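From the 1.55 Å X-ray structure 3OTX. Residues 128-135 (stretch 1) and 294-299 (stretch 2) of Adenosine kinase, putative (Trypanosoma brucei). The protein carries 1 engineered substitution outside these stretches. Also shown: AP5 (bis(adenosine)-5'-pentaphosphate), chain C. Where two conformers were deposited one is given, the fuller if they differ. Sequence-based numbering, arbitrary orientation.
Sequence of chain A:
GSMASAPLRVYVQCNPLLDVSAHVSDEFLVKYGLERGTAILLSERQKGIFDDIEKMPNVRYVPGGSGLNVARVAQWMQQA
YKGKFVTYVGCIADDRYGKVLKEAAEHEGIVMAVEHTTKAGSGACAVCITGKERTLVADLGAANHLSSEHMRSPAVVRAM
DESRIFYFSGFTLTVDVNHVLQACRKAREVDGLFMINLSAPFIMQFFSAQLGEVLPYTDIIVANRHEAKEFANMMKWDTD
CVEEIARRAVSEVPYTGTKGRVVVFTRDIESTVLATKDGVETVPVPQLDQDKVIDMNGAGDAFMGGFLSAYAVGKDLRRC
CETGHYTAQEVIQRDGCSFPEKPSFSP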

ATOM      1  N   CYS A 128       1.532   4.412  16.405  1.00 19.46           N
ATOM      2  CA  CYS A 128       1.127   5.017  17.677  1.00 21.32           C
ATOM      3  C   CYS A 128      -0.403   5.089  17.708  1.00 22.82           C
ATOM      4  O   CYS A 128      -1.009   5.792  16.898  1.00 21.01           O
ATOM      5  CB  CYS A 128       1.757   6.405  17.846  1.00 24.11           C
ATOM      6  SG  CYS A 128       3.516   6.458  17.489  1.00 24.39           S
ATOM      7  N   ILE A 129      -1.014   4.319  18.613  1.00 25.72           N
ATOM      8  CA  ILE A 129      -2.464   4.124  18.615  1.00 25.55           C
ATOM      9  C   ILE A 129      -3.040   5.006  19.724  1.00 24.44           C
ATOM     10  O   ILE A 129      -2.649   4.922  20.878  1.00 24.65           O
ATOM     11  CB  ILE A 129      -2.855   2.625  18.853  1.00 29.66           C
ATOM     12  CG1 ILE A 129      -2.213   1.718  17.799  1.00 25.24           C
ATOM     13  CG2 ILE A 129      -4.375   2.447  18.847  1.00 30.12           C
ATOM     14  CD1 ILE A 129      -2.364   0.218  18.089  1.00 32.65           C
ATOM     15  N   THR A 130      -3.945   5.885  19.322  1.00 27.66           N
ATOM     16  CA  THR A 130      -4.658   6.740  20.266  1.00 29.22           C
ATOM     17  C   THR A 130      -6.119   6.518  19.943  1.00 33.92           C
ATOM     18  O   THR A 130      -6.661   7.095  18.988  1.00 33.27           O
ATOM     19  CB  THR A 130      -4.284   8.224  20.089  1.00 30.99           C
ATOM     20  OG1 THR A 130      -4.505   8.610  18.728  1.00 30.21           O
ATOM     21  CG2 THR A 130      -2.828   8.457  20.453  1.00 31.77           C
ATOM     22  N   GLY A 131      -6.726   5.619  20.712  1.00 41.35           N
ATOM     23  CA  GLY A 131      -8.134   5.293  20.566  1.00 43.87           C
ATOM     24  C   GLY A 131      -8.391   4.623  19.248  1.00 45.33           C
ATOM     25  O   GLY A 131      -7.884   3.536  18.984  1.00 46.47           O
ATOM     26  N   LYS A 132      -9.157   5.302  18.408  1.00 46.63           N
ATOM     27  CA  LYS A 132      -9.607   4.748  17.141  1.00 47.78           C
ATOM     28  C   LYS A 132      -8.600   5.056  16.035  1.00 46.29           C
ATOM     29  O   LYS A 132      -8.663   4.483  14.946  1.00 47.27           O
ATOM     30  CB  LYS A 132     -10.992   5.310  16.804  1.00 49.44           C
ATOM     31  CG  LYS A 132     -11.782   5.682  18.054  1.00 56.81           C
ATOM     32  CD  LYS A 132     -13.288   5.551  17.903  1.00 61.26           C
ATOM     33  CE  LYS A 132     -13.950   5.774  19.258  1.00 62.94           C
ATOM     34  NZ  LYS A 132     -15.432   5.708  19.209  1.00 68.05           N
ATOM     35  N   GLU A 133      -7.655   5.948  16.339  1.00 44.08           N
ATOM     36  CA  GLU A 133      -6.702   6.443  15.336  1.00 40.47           C
ATOM     37  C   GLU A 133      -5.274   5.942  15.539  1.00 35.16           C
ATOM     38  O   GLU A 133      -4.841   5.681  16.662  1.00 32.55           O
ATOM     39  CB  GLU A 133      -6.732   7.971  15.274  1.00 42.47           C
ATOM     40  CG  GLU A 133      -8.088   8.520  14.866  1.00 51.35           C
ATOM     41  CD  GLU A 133      -8.153  10.024  14.938  1.00 64.57           C
ATOM     42  OE1 GLU A 133      -7.538  10.688  14.073  1.00 71.10           O
ATOM     43  OE2 GLU A 133      -8.824  10.544  15.859  1.00 66.17           O
ATOM     44  N   ARG A 134      -4.567   5.828  14.422  1.00 30.54           N
ATOM     45  CA  ARG A 134      -3.186   5.363  14.387  0.50 28.06           C
ATOM     46  C   ARG A 134      -2.337   6.435  13.699  1.00 25.95           C
ATOM     47  O   ARG A 134      -2.705   6.921  12.625  1.00 24.77           O
ATOM     48  CB  ARG A 134      -3.104   4.033  13.626  0.50 28.38           C
ATOM     49  CG  ARG A 134      -3.842   2.858  14.301  0.50 28.55           C
ATOM     50  CD  ARG A 134      -4.552   1.947  13.286  0.50 32.80           C
ATOM     51  NE  ARG A 134      -3.946   1.993  11.957  0.50 29.86           N
ATOM     52  CZ  ARG A 134      -2.984   1.178  11.538  0.50 23.51           C
ATOM     53  NH1 ARG A 134      -2.505   0.227  12.336  0.50 22.03           N
ATOM     54  NH2 ARG A 134      -2.509   1.312  10.317  0.50 24.65           N
ATOM     55  N   THR A 135      -1.214   6.796  14.311  1.00 21.62           N
ATOM     56  CA  THR A 135      -0.293   7.796  13.772  1.00 20.26           C
ATOM     57  C   THR A 135       1.032   7.069  13.493  1.00 19.61           C
ATOM     58  O   THR A 135       1.578   6.414  14.398  1.00 19.15           O
ATOM     59  CB  THR A 135      -0.089   8.909  14.781  1.00 22.02           C
ATOM     60  OG1 THR A 135      -1.367   9.459  15.143  1.00 24.83           O
ATOM     61  CG2 THR A 135       0.811  10.012  14.224  1.00 25.05           C
ATOM     62  N   ILE A 294     -11.821  -3.052  15.608  1.00 35.25           N
ATOM     63  CA  ILE A 294     -10.789  -2.937  16.640  1.00 37.38           C
ATOM     64  C   ILE A 294      -9.669  -1.963  16.236  1.00 38.77           C
ATOM     65  O   ILE A 294      -9.415  -1.772  15.054  1.00 34.61           O
ATOM     66  CB  ILE A 294     -10.255  -4.340  17.008  1.00 39.17           C
ATOM     67  CG1 ILE A 294     -11.393  -5.161  17.629  1.00 44.26           C
ATOM     68  CG2 ILE A 294      -9.041  -4.259  17.941  1.00 39.87           C
ATOM     69  CD1 ILE A 294     -11.254  -6.646  17.443  1.00 50.46           C
ATOM     70  N   ASP A 295      -9.011  -1.353  17.226  1.00 44.42           N
ATOM     71  CA  ASP A 295      -7.999  -0.291  17.003  1.00 45.63           C
ATOM     72  C   ASP A 295      -6.599  -0.773  16.585  1.00 43.89           C
ATOM     73  O   ASP A 295      -5.637  -0.007  16.596  1.00 45.54           O
ATOM     74  CB  ASP A 295      -7.875   0.575  18.267  1.00 50.61           C
ATOM     75  CG  ASP A 295      -7.476  -0.232  19.511  1.00 60.34           C
ATOM     76  OD1 ASP A 295      -6.898  -1.340  19.381  1.00 55.61           O
ATOM     77  OD2 ASP A 295      -7.744   0.258  20.635  1.00 70.53           O
ATOM     78  N   MET A 296      -6.489  -2.041  16.212  1.00 43.23           N
ATOM     79  CA  MET A 296      -5.207  -2.641  15.879  1.00 39.46           C
ATOM     80  C   MET A 296      -4.734  -2.316  14.461  1.00 35.80           C
ATOM     81  O   MET A 296      -3.708  -1.647  14.284  1.00 32.99           O
ATOM     82  CB  MET A 296      -5.317  -4.147  16.014  1.00 40.54           C
ATOM     83  CG  MET A 296      -4.632  -4.757  17.198  1.00 51.45           C
ATOM     84  SD  MET A 296      -3.631  -6.135  16.602  1.00 60.77           S
ATOM     85  CE  MET A 296      -4.605  -6.808  15.246  1.00 51.56           C
ATOM     86  N   ASN A 297      -5.479  -2.824  13.467  1.00 32.49           N
ATOM     87  CA  ASN A 297      -5.127  -2.724  12.062  1.00 30.54           C
ATOM     88  C   ASN A 297      -5.828  -1.569  11.346  1.00 28.11           C
ATOM     89  O   ASN A 297      -6.874  -1.075  11.770  1.00 29.39           O
ATOM     90  CB  ASN A 297      -5.443  -4.034  11.300  1.00 32.05           C
ATOM     91  CG  ASN A 297      -4.669  -5.249  11.828  1.00 38.86           C
ATOM     92  OD1 ASN A 297      -3.438  -5.252  11.877  1.00 36.13           O
ATOM     93  ND2 ASN A 297      -5.401  -6.299  12.189  1.00 39.15           N
ATOM     94  N   GLY A 298      -5.209  -1.134  10.259  1.00 23.25           N
ATOM     95  CA  GLY A 298      -5.835  -0.174   9.362  1.00 19.20           C
ATOM     96  C   GLY A 298      -6.485  -0.978   8.257  1.00 20.95           C
ATOM     97  O   GLY A 298      -6.368  -2.201   8.218  1.00 21.06           O
ATOM     98  N   ALA A 299      -7.178  -0.277   7.363  1.00 19.65           N
ATOM     99  CA  ALA A 299      -8.057  -0.903   6.341  1.00 15.42           C
ATOM    100  C   ALA A 299      -7.551  -0.747   4.914  1.00 13.80           C
ATOM    101  O   ALA A 299      -8.009  -1.466   4.024  1.00 15.34           O
ATOM    102  CB  ALA A 299      -9.468  -0.270   6.406  1.00 16.79           C
TER
HETATM  103  PA  AP5 C 346     -10.720   3.433   4.447  1.00 14.08           P
HETATM  104  O1A AP5 C 346     -10.925   4.000   5.849  1.00 14.78           O
HETATM  105  O2A AP5 C 346     -11.231   4.329   3.337  1.00 15.80           O
HETATM  106  O3A AP5 C 346      -9.179   3.120   4.105  1.00 14.22           O
HETATM  107  PB  AP5 C 346      -7.893   3.994   4.539  1.00 14.59           P
HETATM  108  O1B AP5 C 346      -8.250   5.395   4.927  1.00 15.34           O
HETATM  109  O2B AP5 C 346      -6.879   3.812   3.463  1.00 16.02           O
HETATM  110  O3B AP5 C 346      -7.479   3.170   5.838  1.00 15.66           O
HETATM  111  PG  AP5 C 346      -6.577   3.511   7.105  1.00 20.12           P
HETATM  112  O1G AP5 C 346      -7.047   2.626   8.218  1.00 28.34           O
HETATM  113  O2G AP5 C 346      -6.657   4.946   7.575  1.00 21.35           O
HETATM  114  O3G AP5 C 346      -5.199   3.020   6.587  1.00 19.99           O
HETATM  115  PD  AP5 C 346      -3.747   3.028   7.299  1.00 19.89           P
HETATM  116  O1D AP5 C 346      -3.749   3.613   8.699  1.00 21.05           O
HETATM  117  O2D AP5 C 346      -2.815   3.614   6.275  1.00 20.75           O
HETATM  118  O3D AP5 C 346      -3.505   1.448   7.489  1.00 16.42           O
HETATM  119  PE  AP5 C 346      -2.872   0.446   6.393  1.00 18.91           P
HETATM  120  O1E AP5 C 346      -3.392   0.798   5.028  1.00 20.09           O
HETATM  121  O2E AP5 C 346      -3.052  -0.991   6.875  1.00 21.15           O
HETATM  122  O5F AP5 C 346     -11.363   1.964   4.427  1.00 13.22           O
HETATM  123  C5F AP5 C 346     -11.180   1.102   3.303  1.00 13.47           C
HETATM  124  C4F AP5 C 346     -12.295   0.086   3.282  1.00 11.80           C
HETATM  125  O4F AP5 C 346     -12.358  -0.598   4.541  1.00 15.07           O
HETATM  126  C3F AP5 C 346     -13.695   0.677   3.139  1.00 14.08           C
HETATM  127  O3F AP5 C 346     -14.006   0.841   1.777  1.00 15.69           O
HETATM  128  C2F AP5 C 346     -14.563  -0.307   3.869  1.00 17.57           C
HETATM  129  O2F AP5 C 346     -14.841  -1.406   3.038  1.00 17.61           O
HETATM  130  C1F AP5 C 346     -13.642  -0.798   4.991  1.00 14.42           C
HETATM  131  N9A AP5 C 346     -13.791  -0.032   6.261  1.00 15.43           N
HETATM  132  C8A AP5 C 346     -12.875   0.873   6.806  1.00 13.65           C
HETATM  133  N7A AP5 C 346     -13.391   1.325   7.982  1.00 16.39           N
HETATM  134  C5A AP5 C 346     -14.585   0.722   8.194  1.00 16.49           C
HETATM  135  C6A AP5 C 346     -15.505   0.769   9.219  1.00 22.18           C
HETATM  136  N6A AP5 C 346     -15.273   1.449  10.345  1.00 26.43           N
HETATM  137  N1A AP5 C 346     -16.637  -0.003   9.129  1.00 25.29           N
HETATM  138  C2A AP5 C 346     -16.870  -0.844   8.052  1.00 25.08           C
HETATM  139  N3A AP5 C 346     -15.935  -0.891   7.039  1.00 18.78           N
HETATM  140  C4A AP5 C 346     -14.814  -0.148   7.117  1.00 17.69           C
HETATM  141  O5J AP5 C 346      -1.291   0.823   6.409  1.00 19.13           O
HETATM  142  C5J AP5 C 346      -0.539   0.648   7.597  1.00 17.96           C
HETATM  143  C4J AP5 C 346       0.857   0.281   7.122  1.00 11.65           C
HETATM  144  O4J AP5 C 346       1.513   1.423   6.547  1.00 15.56           O
HETATM  145  C3J AP5 C 346       1.805  -0.129   8.253  1.00 12.83           C
HETATM  146  O3J AP5 C 346       1.952  -1.549   8.200  1.00 14.33           O
HETATM  147  C2J AP5 C 346       3.110   0.631   7.967  1.00 14.02           C
HETATM  148  O2J AP5 C 346       4.273  -0.185   8.037  1.00 14.13           O
HETATM  149  C1J AP5 C 346       2.885   1.122   6.558  1.00 14.74           C
HETATM  150  N9B AP5 C 346       3.688   2.303   6.210  1.00 10.32           N
HETATM  151  C8B AP5 C 346       3.660   3.501   6.871  1.00 11.93           C
HETATM  152  N7B AP5 C 346       4.574   4.306   6.268  1.00 14.87           N
HETATM  153  C5B AP5 C 346       5.164   3.620   5.240  1.00  9.35           C
HETATM  154  C6B AP5 C 346       6.145   3.966   4.301  1.00 10.20           C
HETATM  155  N6B AP5 C 346       6.802   5.137   4.303  1.00 11.62           N
HETATM  156  N1B AP5 C 346       6.511   2.981   3.426  1.00 11.27           N
HETATM  157  C2B AP5 C 346       5.911   1.745   3.350  1.00 11.88           C
HETATM  158  N3B AP5 C 346       4.978   1.390   4.302  1.00 11.58           N
HETATM  159  C4B AP5 C 346       4.597   2.345   5.203  1.00  9.40           C

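Stretch 1 is a β-hairpin and stretch 2 an irregular segment laid against it, and the two bury 281 Å² between them, both sides summed. The hairpin is defined by its backbone hydrogen bonds. C128 N reaches T135 O and T135 N reaches C128 O, each at 2.8 Å; nearer the tip, T130 N to E133 O is 2.8 Å and E133 N to T130 O is 3.1 Å. A type II' turn from T130 to E133 closes the loop, with G131 at phi/psi 66/-115, a positive phi that favours glycine. Residues alternate along the strands, so I129 and R134 direct their CA-to-CB bonds toward stretch 2, while those of T130 and E133 point away. No backbone hydrogen bond joins the two stretches; stretch 2 does not extend the sheet.

I294 leads into the contact without joining it: its CA-to-CB bond points away, and its side chain makes no contact with the hairpin.

D295 is the first residue to engage, and it has 74 Å² covered by the hairpin. Its CA-to-CB bond points toward stretch 1, and CB lies 3.0 Å from G131 O, a close carbon-to-oxygen approach at the turn. I129 CG2 packs beside the same residue, 3.6 Å from D295 O and 4.0 Å from D295 CB, so a methyl group covers the carbonyl. R134 CD adds aliphatic contact at 4.0 Å from D295 O. Enclosed in this way, D295 O has no hydrogen-bonding partner in the model. R134 NE is likewise buried and unpaired, so this part of the contact rests on packing rather than on polar pairing.

M296 contributes through its backbone. Its CA-to-CB bond points away, and its side chain comes no nearer than M296 CG to I129 CD1, 5.5 Å, yet its carbonyl accepts the one hydrogen bond between the stretches: R134 NH1 to M296 O, 3.0 Å, with an N-H...acceptor angle of 131°. The oxygen lies at the edge of the guanidinium, near its plane, where an N-H can reach it, although the angle is well short of linear. I129 CD1 sits 4.4 Å from M296 O, at the fringe of the same contact.

At N297 the CA-to-CB bond again points away, and ND2 is hydrogen-bonded elsewhere in the structure. The main chain now passes over one face of the guanidinium, with N297 C 3.9 Å from R134 NH1 and G298 N 3.5 Å from R134 CZ.

G298 fits because it lacks a side chain. An ideal CB would lie 2.8 Å from R134 NH2 and 2.0 Å from AP5 O3D, clashing with both. The space is instead shared by the guanidinium and the ligand: R134 NH2 donates to AP5 O1D at 3.1 Å and a nearly linear 172°. In the conformer given, the same arginine thus hydrogen-bonds to stretch 2 through NH1 and to the pentaphosphate through NH2.

A299 does not touch the hairpin, but its backbone N donates to AP5 O1G at 3.0 Å and 157°, so both stretches hold the phosphate chain.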